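Local coordinates for probable fumarate reductase Ifc3 (Shewanella frigidimarina, PDB 1QO8), which catalyses the reduction of fumarate to succinate in vitro, using one FAD and four covalently bound hemes, and may serve electron transport to iron(III), at residues K202-I206 with A506-T510; S283-A287 with M298-V304; V363-S367 with V492-P496; R376-V381 with S392-T396. All coordinates share one frame; numbering follows the deposited sequence.

Interaction 1: residues K202-I206 with A506-T510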
loop_
_atom_site.group_PDB
_atom_site.type_symbol
_atom_site.label_atom_id
_atom_site.label_comp_id
_atom_site.label_asym_id
_atom_site.label_seq_id
_atom_site.Cartn_x
_atom_site.Cartn_y
_atom_site.Cartn_z
ATOM N N LYS A 202 -10.204 2.701 -19.044
ATOM C CA LYS A 202 -9.856 3.798 -19.911
ATOM C C LYS A 202 -8.386 3.761 -20.333
ATOM O O LYS A 202 -8.055 4.137 -21.467
ATOM C CB LYS A 202 -10.180 5.148 -19.241
ATOM C CG LYS A 202 -11.536 5.161 -18.586
ATOM C CD LYS A 202 -11.707 6.149 -17.455
ATOM C CE LYS A 202 -10.526 6.351 -16.518
ATOM N NZ LYS A 202 -11.016 6.426 -15.098
ATOM N N LEU A 203 -7.536 3.315 -19.393
ATOM C CA LEU A 203 -6.102 3.293 -19.771
ATOM C C LEU A 203 -5.910 2.150 -20.765
ATOM O O LEU A 203 -5.209 2.301 -21.771
ATOM C CB LEU A 203 -5.289 3.183 -18.488
ATOM C CG LEU A 203 -5.371 4.299 -17.457
ATOM C CD1 LEU A 203 -4.408 3.982 -16.309
ATOM C CD2 LEU A 203 -5.032 5.660 -18.078
ATOM N N VAL A 204 -6.599 1.030 -20.525
ATOM C CA VAL A 204 -6.536 -0.146 -21.374
ATOM C C VAL A 204 -6.981 0.140 -22.797
ATOM O O VAL A 204 -6.356 -0.385 -23.735
ATOM C CB VAL A 204 -7.294 -1.358 -20.794
ATOM C CG1 VAL A 204 -7.187 -2.611 -21.627
ATOM C CG2 VAL A 204 -6.646 -1.642 -19.425
ATOM N N THR A 205 -8.093 0.878 -22.934
ATOM C CA THR A 205 -8.594 1.294 -24.235
ATOM C C THR A 205 -7.615 2.128 -25.035
ATOM O O THR A 205 -7.372 1.847 -26.212
ATOM C CB THR A 205 -9.956 2.061 -24.022
ATOM O OG1 THR A 205 -10.840 1.100 -23.406
ATOM C CG2 THR A 205 -10.552 2.541 -25.322
ATOM N N ILE A 206 -7.009 3.143 -24.465
ATOM C CA ILE A 206 -5.916 3.898 -25.073
ATOM C C ILE A 206 -4.705 3.043 -25.426
ATOM O O ILE A 206 -4.131 3.200 -26.526
ATOM C CB ILE A 206 -5.467 5.021 -24.131
ATOM C CG1 ILE A 206 -6.661 6.022 -24.110
ATOM C CG2 ILE A 206 -4.171 5.686 -24.532
ATOM C CD1 ILE A 206 -6.434 7.261 -23.303
ATOM N N ALA A 506 -0.910 6.861 -9.343
ATOM C CA ALA A 506 -2.123 7.031 -10.123
ATOM C C ALA A 506 -1.975 8.092 -11.209
ATOM O O ALA A 506 -1.475 9.217 -11.075
ATOM C CB ALA A 506 -3.313 7.423 -9.235
ATOM N N ILE A 507 -2.640 7.754 -12.282
ATOM C CA ILE A 507 -2.592 8.543 -13.529
ATOM C C ILE A 507 -3.956 8.730 -14.125
ATOM O O ILE A 507 -4.792 7.849 -13.853
ATOM C CB ILE A 507 -1.553 7.781 -14.367
ATOM C CG1 ILE A 507 -0.382 8.770 -14.478
ATOM C CG2 ILE A 507 -1.911 7.169 -15.689
ATOM C CD1 ILE A 507 0.917 8.190 -14.072
ATOM N N ASN A 508 -4.174 9.828 -14.863
ATOM C CA ASN A 508 -5.341 9.909 -15.732
ATOM C C ASN A 508 -4.964 9.484 -17.139
ATOM O O ASN A 508 -3.825 9.179 -17.494
ATOM C CB ASN A 508 -5.870 11.369 -15.776
ATOM C CG ASN A 508 -5.050 12.171 -16.763
ATOM O OD1 ASN A 508 -3.865 12.478 -16.776
ATOM N ND2 ASN A 508 -5.799 12.473 -17.868
ATOM N N THR A 509 -5.909 9.651 -18.057
ATOM C CA THR A 509 -5.693 9.335 -19.451
ATOM C C THR A 509 -4.745 10.280 -20.131
ATOM O O THR A 509 -4.227 9.822 -21.150
ATOM C CB THR A 509 -6.993 9.230 -20.261
ATOM O OG1 THR A 509 -7.584 10.508 -20.364
ATOM C CG2 THR A 509 -7.904 8.265 -19.521
ATOM N N THR A 510 -4.438 11.461 -19.606
ATOM C CA THR A 510 -3.421 12.279 -20.260
ATOM C C THR A 510 -2.109 12.132 -19.521
ATOM O O THR A 510 -1.165 12.880 -19.729
ATOM C CB THR A 510 -3.854 13.762 -20.326
ATOM O OG1 THR A 510 -4.265 14.100 -19.010
ATOM C CG2 THR A 510 -4.995 13.954 -21.350
#

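Interaction 2: residues S283-A287 with M298-V304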
loop_
_atom_site.group_PDB
_atom_site.type_symbol
_atom_site.label_atom_id
_atom_site.label_comp_id
_atom_site.label_asym_id
_atom_site.label_seq_id
_atom_site.Cartn_x
_atom_site.Cartn_y
_atom_site.Cartn_z
ATOM N N SER A 283 2.184 23.046 -6.805
ATOM C CA SER A 283 2.647 22.874 -8.156
ATOM C C SER A 283 4.041 22.245 -8.133
ATOM O O SER A 283 4.828 22.719 -7.321
ATOM C CB SER A 283 2.781 24.192 -8.931
ATOM O OG SER A 283 1.544 24.440 -9.568
ATOM N N VAL A 284 4.234 21.225 -8.969
ATOM C CA VAL A 284 5.596 20.686 -9.067
ATOM C C VAL A 284 6.356 21.677 -9.941
ATOM O O VAL A 284 5.809 21.999 -11.002
ATOM C CB VAL A 284 5.673 19.280 -9.707
ATOM C CG1 VAL A 284 7.115 18.912 -10.018
ATOM C CG2 VAL A 284 5.035 18.273 -8.775
ATOM N N VAL A 285 7.498 22.111 -9.445
ATOM C CA VAL A 285 8.280 23.078 -10.218
ATOM C C VAL A 285 9.729 22.640 -10.390
ATOM O O VAL A 285 10.479 23.505 -10.852
ATOM C CB VAL A 285 8.304 24.475 -9.562
ATOM C CG1 VAL A 285 6.917 25.124 -9.623
ATOM C CG2 VAL A 285 8.822 24.447 -8.129
ATOM N N GLY A 286 10.099 21.389 -10.198
ATOM C CA GLY A 286 11.473 20.969 -10.641
ATOM C C GLY A 286 11.838 19.868 -9.625
ATOM O O GLY A 286 10.897 19.284 -9.084
ATOM N N ALA A 287 13.121 19.606 -9.391
ATOM C CA ALA A 287 13.419 18.365 -8.668
ATOM C C ALA A 287 14.864 18.489 -8.266
ATOM O O ALA A 287 15.571 19.178 -9.007
ATOM C CB ALA A 287 13.277 17.223 -9.720
ATOM N N MET A 298 19.361 21.775 -8.129
ATOM C CA MET A 298 17.942 21.790 -8.427
ATOM C C MET A 298 17.870 22.211 -9.893
ATOM O O MET A 298 18.580 23.122 -10.282
ATOM C CB MET A 298 17.047 22.716 -7.606
ATOM C CG MET A 298 15.640 23.029 -8.102
ATOM S SD MET A 298 14.652 23.986 -6.882
ATOM C CE MET A 298 13.226 24.377 -7.877
ATOM N N ILE A 299 16.984 21.512 -10.600
ATOM C CA ILE A 299 16.582 21.882 -11.927
ATOM C C ILE A 299 15.144 22.420 -11.799
ATOM O O ILE A 299 14.364 21.682 -11.246
ATOM C CB ILE A 299 16.567 20.675 -12.896
ATOM C CG1 ILE A 299 17.954 20.054 -13.054
ATOM C CG2 ILE A 299 15.974 21.008 -14.242
ATOM C CD1 ILE A 299 17.943 18.696 -13.767
ATOM N N GLY A 300 14.844 23.611 -12.301
ATOM C CA GLY A 300 13.432 24.062 -12.228
ATOM C C GLY A 300 12.848 23.706 -13.585
ATOM O O GLY A 300 13.555 23.664 -14.617
ATOM N N ALA A 301 11.562 23.437 -13.604
ATOM C CA ALA A 301 10.980 22.893 -14.829
ATOM C C ALA A 301 9.479 23.154 -14.696
ATOM O O ALA A 301 9.012 23.036 -13.560
ATOM C CB ALA A 301 11.251 21.371 -14.857
ATOM N N LYS A 302 8.833 23.498 -15.785
ATOM C CA LYS A 302 7.403 23.599 -15.786
ATOM C C LYS A 302 6.760 22.207 -15.799
ATOM O O LYS A 302 5.652 22.134 -15.274
ATOM C CB LYS A 302 6.894 24.397 -16.991
ATOM C CG LYS A 302 7.215 25.896 -16.849
ATOM C CD LYS A 302 6.654 26.679 -18.071
ATOM C CE LYS A 302 6.221 28.101 -17.671
ATOM N NZ LYS A 302 4.944 28.534 -18.337
ATOM N N SER A 303 7.386 21.191 -16.454
ATOM C CA SER A 303 6.817 19.841 -16.294
ATOM C C SER A 303 7.910 18.799 -15.981
ATOM O O SER A 303 9.067 18.866 -16.422
ATOM C CB SER A 303 6.124 19.472 -17.560
ATOM O OG SER A 303 4.958 20.162 -17.861
ATOM N N VAL A 304 7.587 17.832 -15.168
ATOM C CA VAL A 304 8.416 16.748 -14.672
ATOM C C VAL A 304 7.644 15.453 -14.995
ATOM O O VAL A 304 6.449 15.324 -14.760
ATOM C CB VAL A 304 8.673 16.837 -13.177
ATOM C CG1 VAL A 304 9.640 15.707 -12.765
ATOM C CG2 VAL A 304 9.352 18.151 -12.743
HETATM O O HOH W 1 5.209 23.763 -12.884
#

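Interaction 3: residues V363-S367 with V492-P496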
loop_
_atom_site.group_PDB
_atom_site.type_symbol
_atom_site.label_atom_id
_atom_site.label_comp_id
_atom_site.label_asym_id
_atom_site.label_seq_id
_atom_site.Cartn_x
_atom_site.Cartn_y
_atom_site.Cartn_z
ATOM N N VAL A 363 13.420 -18.121 -11.523
ATOM C CA VAL A 363 14.485 -17.197 -12.002
ATOM C C VAL A 363 15.823 -17.737 -11.555
ATOM O O VAL A 363 15.897 -18.232 -10.409
ATOM C CB VAL A 363 14.278 -15.788 -11.314
ATOM C CG1 VAL A 363 15.298 -14.778 -11.702
ATOM C CG2 VAL A 363 12.910 -15.250 -11.798
ATOM N N GLY A 364 16.895 -17.595 -12.362
ATOM C CA GLY A 364 18.160 -18.135 -11.847
ATOM C C GLY A 364 18.587 -17.516 -10.553
ATOM O O GLY A 364 18.403 -16.312 -10.378
ATOM N N LYS A 365 19.201 -18.201 -9.615
ATOM C CA LYS A 365 19.511 -17.639 -8.324
ATOM C C LYS A 365 20.883 -16.946 -8.385
ATOM O O LYS A 365 21.132 -15.897 -7.765
ATOM C CB LYS A 365 19.347 -18.653 -7.197
ATOM C CG LYS A 365 18.754 -18.013 -5.931
ATOM C CD LYS A 365 19.295 -18.561 -4.619
ATOM C CE LYS A 365 19.101 -17.565 -3.477
ATOM N NZ LYS A 365 17.687 -17.081 -3.331
ATOM N N ASP A 366 21.758 -17.437 -9.255
ATOM C CA ASP A 366 23.057 -16.879 -9.556
ATOM C C ASP A 366 23.032 -15.921 -10.742
ATOM O O ASP A 366 23.449 -14.777 -10.561
ATOM C CB ASP A 366 24.086 -17.986 -9.866
ATOM C CG ASP A 366 23.438 -19.312 -10.260
ATOM O OD1 ASP A 366 22.216 -19.314 -10.705
ATOM O OD2 ASP A 366 24.198 -20.324 -10.059
ATOM N N SER A 367 22.720 -16.405 -11.918
ATOM C CA SER A 367 22.463 -15.578 -13.095
ATOM C C SER A 367 20.973 -15.270 -13.145
ATOM O O SER A 367 20.079 -16.119 -13.395
ATOM C CB SER A 367 23.096 -16.226 -14.278
ATOM O OG SER A 367 23.037 -15.720 -15.584
ATOM N N VAL A 492 20.472 -26.293 -12.805
ATOM C CA VAL A 492 20.462 -24.861 -12.725
ATOM C C VAL A 492 19.794 -24.432 -11.378
ATOM O O VAL A 492 18.728 -24.993 -11.068
ATOM C CB VAL A 492 19.499 -24.046 -13.571
ATOM C CG1 VAL A 492 20.125 -22.703 -13.957
ATOM C CG2 VAL A 492 18.722 -24.800 -14.594
ATOM N N LYS A 493 20.401 -23.458 -10.706
ATOM C CA LYS A 493 19.815 -23.053 -9.420
ATOM C C LYS A 493 18.752 -21.988 -9.575
ATOM O O LYS A 493 18.980 -21.031 -10.315
ATOM C CB LYS A 493 20.949 -22.595 -8.500
ATOM C CG LYS A 493 20.519 -22.310 -7.051
ATOM C CD LYS A 493 21.874 -21.963 -6.369
ATOM C CE LYS A 493 21.892 -21.966 -4.891
ATOM N NZ LYS A 493 23.308 -21.565 -4.427
ATOM N N VAL A 494 17.504 -22.211 -9.094
ATOM C CA VAL A 494 16.423 -21.228 -9.326
ATOM C C VAL A 494 15.627 -20.883 -8.102
ATOM O O VAL A 494 15.720 -21.532 -7.076
ATOM C CB VAL A 494 15.429 -21.743 -10.375
ATOM C CG1 VAL A 494 16.198 -22.150 -11.637
ATOM C CG2 VAL A 494 14.670 -22.989 -9.824
ATOM N N ALA A 495 14.846 -19.824 -8.126
ATOM C CA ALA A 495 13.972 -19.352 -7.092
ATOM C C ALA A 495 12.989 -18.405 -7.737
ATOM O O ALA A 495 13.196 -17.829 -8.806
ATOM C CB ALA A 495 14.816 -18.725 -5.978
ATOM N N PRO A 496 11.750 -18.374 -7.224
ATOM C CA PRO A 496 10.815 -17.411 -7.772
ATOM C C PRO A 496 11.426 -15.999 -7.640
ATOM O O PRO A 496 12.158 -15.720 -6.723
ATOM C CB PRO A 496 9.567 -17.549 -6.905
ATOM C CG PRO A 496 9.831 -18.637 -5.958
ATOM C CD PRO A 496 11.345 -18.975 -5.963
HETATM O O HOH W 2 22.768 -22.190 -11.680
#

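Interaction 4: residues R376-V381 with S392-T396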
loop_
_atom_site.group_PDB
_atom_site.type_symbol
_atom_site.label_atom_id
_atom_site.label_comp_id
_atom_site.label_asym_id
_atom_site.label_seq_id
_atom_site.Cartn_x
_atom_site.Cartn_y
_atom_site.Cartn_z
ATOM N N ARG A 376 10.965 -27.628 -17.599
ATOM C CA ARG A 376 10.170 -28.655 -16.959
ATOM C C ARG A 376 9.189 -29.282 -17.977
ATOM O O ARG A 376 9.167 -30.509 -18.089
ATOM C CB ARG A 376 9.468 -28.101 -15.713
ATOM C CG ARG A 376 10.452 -27.598 -14.650
ATOM C CD ARG A 376 9.669 -26.899 -13.523
ATOM N NE ARG A 376 9.381 -25.489 -13.873
ATOM C CZ ARG A 376 8.232 -24.887 -13.759
ATOM N NH1 ARG A 376 7.205 -25.649 -13.357
ATOM N NH2 ARG A 376 7.879 -23.644 -13.917
ATOM N N GLY A 377 8.564 -28.549 -18.865
ATOM C CA GLY A 377 7.592 -29.062 -19.851
ATOM C C GLY A 377 8.197 -30.169 -20.710
ATOM O O GLY A 377 7.633 -31.245 -20.984
ATOM N N VAL A 378 9.500 -30.062 -21.010
ATOM C CA VAL A 378 10.140 -30.931 -21.967
ATOM C C VAL A 378 10.898 -31.981 -21.218
ATOM O O VAL A 378 11.581 -32.851 -21.799
ATOM C CB VAL A 378 10.938 -30.157 -23.066
ATOM C CG1 VAL A 378 11.577 -31.114 -24.081
ATOM C CG2 VAL A 378 10.172 -29.128 -23.876
ATOM N N GLY A 379 10.818 -32.054 -19.855
ATOM C CA GLY A 379 11.338 -33.195 -19.158
ATOM C C GLY A 379 12.048 -33.055 -17.840
ATOM O O GLY A 379 12.390 -34.038 -17.202
ATOM N N ALA A 380 12.506 -31.782 -17.518
ATOM C CA ALA A 380 13.443 -31.712 -16.411
ATOM C C ALA A 380 12.664 -32.002 -15.110
ATOM O O ALA A 380 11.490 -31.799 -15.031
ATOM C CB ALA A 380 14.045 -30.315 -16.330
ATOM N N VAL A 381 13.414 -32.370 -14.117
ATOM C CA VAL A 381 13.050 -32.620 -12.765
ATOM C C VAL A 381 13.441 -31.402 -11.872
ATOM O O VAL A 381 14.422 -30.759 -12.210
ATOM C CB VAL A 381 13.852 -33.853 -12.308
ATOM C CG1 VAL A 381 13.746 -34.199 -10.828
ATOM C CG2 VAL A 381 13.379 -35.067 -13.136
ATOM N N SER A 392 5.042 -31.795 -8.178
ATOM C CA SER A 392 5.110 -32.047 -9.601
ATOM C C SER A 392 5.715 -30.852 -10.371
ATOM O O SER A 392 5.220 -29.740 -10.173
ATOM C CB SER A 392 3.724 -32.285 -10.148
ATOM O OG SER A 392 3.699 -32.345 -11.582
ATOM N N GLU A 393 6.544 -31.174 -11.359
ATOM C CA GLU A 393 7.200 -30.074 -12.119
ATOM C C GLU A 393 6.218 -29.458 -13.070
ATOM O O GLU A 393 6.452 -28.387 -13.637
ATOM C CB GLU A 393 8.404 -30.626 -12.794
ATOM C CG GLU A 393 9.531 -31.027 -11.846
ATOM C CD GLU A 393 9.370 -32.459 -11.307
ATOM O OE1 GLU A 393 8.301 -33.071 -11.573
ATOM O OE2 GLU A 393 10.331 -32.925 -10.662
ATOM N N LEU A 394 5.101 -30.167 -13.368
ATOM C CA LEU A 394 4.038 -29.532 -14.148
ATOM C C LEU A 394 2.929 -28.891 -13.320
ATOM O O LEU A 394 1.929 -28.586 -13.986
ATOM C CB LEU A 394 3.422 -30.593 -15.103
ATOM C CG LEU A 394 4.432 -31.436 -15.867
ATOM C CD1 LEU A 394 3.728 -32.445 -16.797
ATOM C CD2 LEU A 394 5.461 -30.610 -16.682
ATOM N N THR A 395 3.038 -28.537 -12.030
ATOM C CA THR A 395 2.021 -27.744 -11.413
ATOM C C THR A 395 1.880 -26.342 -12.052
ATOM O O THR A 395 2.643 -25.960 -12.928
ATOM C CB THR A 395 2.302 -27.326 -9.963
ATOM O OG1 THR A 395 3.646 -27.585 -9.543
ATOM C CG2 THR A 395 1.237 -27.638 -9.006
ATOM N N THR A 396 0.951 -25.560 -11.497
ATOM C CA THR A 396 0.761 -24.188 -11.946
ATOM C C THR A 396 1.934 -23.366 -11.414
ATOM O O THR A 396 2.560 -23.734 -10.413
ATOM C CB THR A 396 -0.529 -23.560 -11.337
ATOM O OG1 THR A 396 -0.263 -23.686 -9.910
ATOM C CG2 THR A 396 -1.801 -24.381 -11.583
#

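Interaction 1: residues K202-I206 with A506-T510
L203, I206 and T509 illustrate a helix meeting a loop through methyl groups. The two methyls of L203 part: CD2 sits against the loop backbone, 3.8 Å from O of N508 and 4.0 Å from CA of T509, whereas CD1 turns to CG2 of I507 at 4.1 Å, the two side chains meeting at about a right angle. Three residues further along the helix, I206 CD1 presses on T509 CB at 3.7 Å, again crosswise. T509 answers with its methyl. Because CG2 stands anti to the carbonyl carbon (OG1 chi1 68°), it comes 3.9 Å from K202 CB and 4.1 Å from L203 CD2.

The helix is 201-220 and the loop joins strands 489-505 and 512-514, all within the FAD-binding domain; the side chain of I507 lies about 11 Å from the FAD. Helix 543-563 completes the apolar group, placing V550, F551 and I554 against I206.

Polar bonding stays on each side of the contact. In the helix, I206 N makes a weak 3.3 Å bond to K202 O, and T205 OG1 bonds to the carbonyl of I201. In the loop, N508 OD1 accepts a hydrogen bond from S512 N.

Interaction 2: residues S283-A287 with M298-V304
G286 and G300 form a non-hydrogen-bonded pair, CA atoms 4.0 Å apart, in an antiparallel hairpin whose strand segments 284-287 and 298-301 run at 148° to each other. Next to them, A287 and I299 exchange two bonds: A287 N to I299 O at 3.0 Å and I299 N to A287 O at 3.2 Å, both donors lying close to the C=O direction. The third bond, A301 N to V285 O, differs, for its donor stands 53° out of the carbonyl plane. A side chain on G286 would collide with I299 O, and its backbone angles by themselves call for glycine.

A corner at K302 sends the chain from this sheet into the parallel sheet of the FAD-binding domain, whose strand 124-127 offers L125 to A287, I299 and V304. Beyond the corner, V304 packs back on the hairpin: its CG2 meets V284 CG1 at 3.6 Å, the side chains crossing at about a right angle. M298 reaches along the strand. With CG anti to the backbone N (chi1 165°) and the rest extended, its CE arrives 4.1 Å from V285 O.

At the corner, one water donates to both V284 O, at 2.6 Å, and K302 O, at 2.9 Å.

Interaction 3: residues V363-S367 with V492-P496
The flat groups where V363, K365 and D366 meet K493 and A495 are peptide carbonyls and one carboxylate. A495 N approaches V363 O at 3.0 Å, tilted only 16° from the carbonyl plane, while the return bond from V363 N to A495 O, at 2.7 Å, is tilted further. K365 N, 2.9 Å from K493 O, stands well above that carbonyl's plane, 44° out of it. The carboxylate of D366 bonds to the opposite backbone through water: OD2 accepts from a water at 2.9 Å, and that water accepts from K493 N at the same distance of 2.9 Å.

These bonds pair the end of strand 357-364 antiparallel with strand 489-505, within a mixed sheet of the flavoprotein part. The two strands also carry H360 and H499, which probably bind succinate, as in related enzymes. Strand 412-417 bonds to the other edge of 489-505, through V492 and V494.

Side chains follow the pairing. V363 CB rests 3.4 Å from A495 O. K365 lies alongside its neighbours, CB against K493 CG at 3.8 Å and CG against A495 CB at 4.0 Å. K493, with CG anti to its own N (chi1 -172°), runs out extended and engages F411 in a cation-pi interaction. At G364, a CB would strike S367 O, because the chain folds back just beyond it.

Interaction 4: residues R376-V381 with S392-T396
The R376 side chain lies along the CB and carbonyl of E393, yet its guanidinium takes that carbonyl rather than the carboxylate. R376 NH1 donates to E393 O at 2.9 Å, a bent bond of 137° at the edge of the guanidinium, and CD of R376 lies 3.5 Å from the same oxygen. A bend at chi2 (86°) turns the glutamate toward A380 and V381: its CG passes 3.8 Å from A380 O, and OE2 settles 3.5 Å from V381 CA. L394 adds a lighter touch, CD2 lying 4.0 Å from R376 O.

Helix 374-377 ends in a Schellman motif at G379, and S392 to T395 form a type I turn with an ST turn at S392. T396, its OG1 weakly bonded to K399 N, then takes the N-cap position of helix 397-405, which begins with R397, the probable proton donor.

With a leucine in place of R376, the carbonyl of E393 would probably be left without this donor and the turn less firmly tied to the helix end. The buried carboxylate has partners of its own, a salt bridge from R389 to OE1 and a hydrogen bond from M382 N to OE2, which would probably keep E393 ionised.

How the interactions relate
All four contacts belong to the flavoprotein part of the chain, but they sit at different distances from its chemistry. Interactions 3 and 4 are neighbours, centres 16 Å apart, and both lie near the probable substrate site: V363 and G364 end the strand that carries H360, while R376 lies about 3 Å, side chain to side chain, from E373, a probable succinate ligand. The side chain of V363 is about 8 Å from the FAD and from a heme. Interactions 1 and 2, centres 23 Å apart, lie elsewhere; interaction 2 comes nearer the cofactor, the side chain of A287 being about 9 Å from the FAD. The widest separation, 52 Å between centres, divides interaction 2 from interaction 4.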